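Side-chain contact in putative enoyl-CoA hydratase/isomerase (Bordetella parapertussis, PDB 3ISA), which probably acts on acyl-CoA thioesters as a member of the crotonase-like enoyl-CoA hydratase/isomerase family, although its own reaction is not established: residues D[38-43]-D[91-96]. Residues are numbered along the deposited sequence; the frame is centred on the assembly and turned at random. Where two conformers were deposited one is given.
Sequences ALIDGV and LQRVAG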
loop_
_atom_site.group_PDB
_atom_site.type_symbol
_atom_site.label_atom_id
_atom_site.label_comp_id
_atom_site.label_asym_id
_atom_site.label_seq_id
_atom_site.Cartn_x
_atom_site.Cartn_y
_atom_site.Cartn_z
ATOM N N ALA D 38 12.190 -31.269 6.891
ATOM C CA ALA D 38 11.244 -32.320 6.539
ATOM C C ALA D 38 9.824 -31.778 6.322
ATOM O O ALA D 38 9.115 -32.220 5.404
ATOM C CB ALA D 38 11.233 -33.386 7.629
ATOM N N LEU D 39 9.415 -30.838 7.177
ATOM C CA LEU D 39 8.124 -30.183 7.053
ATOM C C LEU D 39 8.049 -29.336 5.785
ATOM O O LEU D 39 7.079 -29.400 5.065
ATOM C CB LEU D 39 7.846 -29.323 8.279
ATOM C CG LEU D 39 7.315 -30.141 9.472
ATOM C CD1 LEU D 39 7.618 -29.418 10.807
ATOM C CD2 LEU D 39 5.838 -30.463 9.333
ATOM N N ILE D 40 9.098 -28.574 5.513
ATOM C CA ILE D 40 9.159 -27.764 4.312
ATOM C C ILE D 40 9.058 -28.634 3.045
ATOM O O ILE D 40 8.275 -28.312 2.149
ATOM C CB ILE D 40 10.446 -26.884 4.303
ATOM C CG1 ILE D 40 10.290 -25.726 5.313
ATOM C CG2 ILE D 40 10.691 -26.313 2.934
ATOM C CD1 ILE D 40 11.548 -24.928 5.597
ATOM N N ASP D 41 9.853 -29.714 2.993
ATOM C CA ASP D 41 9.800 -30.668 1.887
ATOM C C ASP D 41 8.404 -31.273 1.697
ATOM O O ASP D 41 7.887 -31.307 0.570
ATOM C CB ASP D 41 10.861 -31.754 2.087
ATOM C CG ASP D 41 12.282 -31.238 1.857
ATOM O OD1 ASP D 41 12.445 -30.100 1.351
ATOM O OD2 ASP D 41 13.244 -31.967 2.174
ATOM N N GLY D 42 7.793 -31.727 2.803
ATOM C CA GLY D 42 6.458 -32.324 2.777
ATOM C C GLY D 42 5.375 -31.360 2.310
ATOM O O GLY D 42 4.537 -31.717 1.475
ATOM N N VAL D 43 5.386 -30.145 2.866
ATOM C CA VAL D 43 4.449 -29.081 2.461
ATOM C C VAL D 43 4.612 -28.710 0.975
ATOM O O VAL D 43 3.616 -28.608 0.253
ATOM C CB VAL D 43 4.537 -27.841 3.412
ATOM C CG1 VAL D 43 3.743 -26.699 2.865
ATOM C CG2 VAL D 43 4.000 -28.228 4.823
ATOM N N LEU D 91 6.383 -21.444 8.124
ATOM C CA LEU D 91 5.108 -20.892 8.613
ATOM C C LEU D 91 4.360 -20.147 7.493
ATOM O O LEU D 91 3.143 -20.255 7.350
ATOM C CB LEU D 91 5.363 -19.985 9.829
ATOM C CG LEU D 91 6.004 -20.677 11.033
ATOM C CD1 LEU D 91 6.342 -19.666 12.122
ATOM C CD2 LEU D 91 5.082 -21.783 11.549
ATOM N N GLN D 92 5.114 -19.422 6.674
ATOM C CA GLN D 92 4.516 -18.690 5.574
ATOM C C GLN D 92 3.958 -19.629 4.495
ATOM O O GLN D 92 2.898 -19.357 3.919
ATOM C CB GLN D 92 5.526 -17.672 5.020
ATOM C CG GLN D 92 5.776 -16.529 6.030
ATOM C CD GLN D 92 6.650 -15.421 5.479
ATOM O OE1 GLN D 92 6.971 -15.391 4.280
ATOM N NE2 GLN D 92 7.027 -14.488 6.348
ATOM N N ARG D 93 4.656 -20.737 4.235
ATOM C CA ARG D 93 4.189 -21.749 3.293
ATOM C C ARG D 93 2.886 -22.387 3.777
ATOM O O ARG D 93 1.957 -22.554 3.000
ATOM C CB ARG D 93 5.246 -22.837 3.115
ATOM C CG ARG D 93 6.281 -22.517 2.061
ATOM C CD ARG D 93 7.573 -23.167 2.460
ATOM N NE ARG D 93 8.339 -23.715 1.344
ATOM C CZ ARG D 93 9.359 -23.102 0.762
ATOM N NH1 ARG D 93 10.007 -23.706 -0.218
ATOM N NH2 ARG D 93 9.736 -21.894 1.158
ATOM N N VAL D 94 2.825 -22.706 5.066
ATOM C CA VAL D 94 1.603 -23.275 5.664
ATOM C C VAL D 94 0.462 -22.232 5.664
ATOM O O VAL D 94 -0.661 -22.529 5.200
ATOM C CB VAL D 94 1.875 -23.842 7.072
ATOM C CG1 VAL D 94 0.571 -24.398 7.708
ATOM C CG2 VAL D 94 2.971 -24.918 7.006
ATOM N N ALA D 95 0.766 -21.017 6.130
ATOM C CA ALA D 95 -0.232 -19.922 6.198
ATOM C C ALA D 95 -0.861 -19.576 4.854
ATOM O O ALA D 95 -2.080 -19.363 4.772
ATOM C CB ALA D 95 0.353 -18.683 6.839
ATOM N N GLY D 96 -0.029 -19.525 3.815
ATOM C CA GLY D 96 -0.465 -19.179 2.456
ATOM C C GLY D 96 -0.795 -20.388 1.581
ATOM O O GLY D 96 -0.842 -20.275 0.359
#
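Ile40 sets its CG2 methyl over one face of the Arg93 guanidinium, with CG2 3.8 Å from Arg93 NE and slightly farther, 4.1 Å, from CZ and NH1; the two side chains cross at about a right angle. With CG1 beside the backbone N of Ile40 (chi1 -74°), CG2 is left anti to that N and faces the arginine. One turn on, Val43 points at the other helix and divides its two branches: CG1 lies 4.2 Å from Arg93 CB, at the root of the arginine, and CG2 meets Val94 CG2 at 4.1 Å. Arg93 is thus touched at both ends, by Val43 at its base and by Ile40 at its head, and bends at chi2 and chi3 as it reaches across toward helix 33-48. No hydrogen bond joins the two segments; the polar hold comes from Asp44, next to Val43, whose OD1 forms a salt bridge with Arg93 NE and probably helps hold the guanidinium against the Ile40 methyl. The segment axes run roughly parallel, 30° apart, and approach to 10.3 Å, a spacing bridged by side chains alone. Toward the N-terminal side of the pair, Leu39 and Ile40 pack on Leu90. Val94 also touches Leu116 and Ala119, so the C-terminal end of helix 77-95, just before strand 100-105 of the crotonase-fold core sheet, packs against both helix 33-48 and helix 112-119.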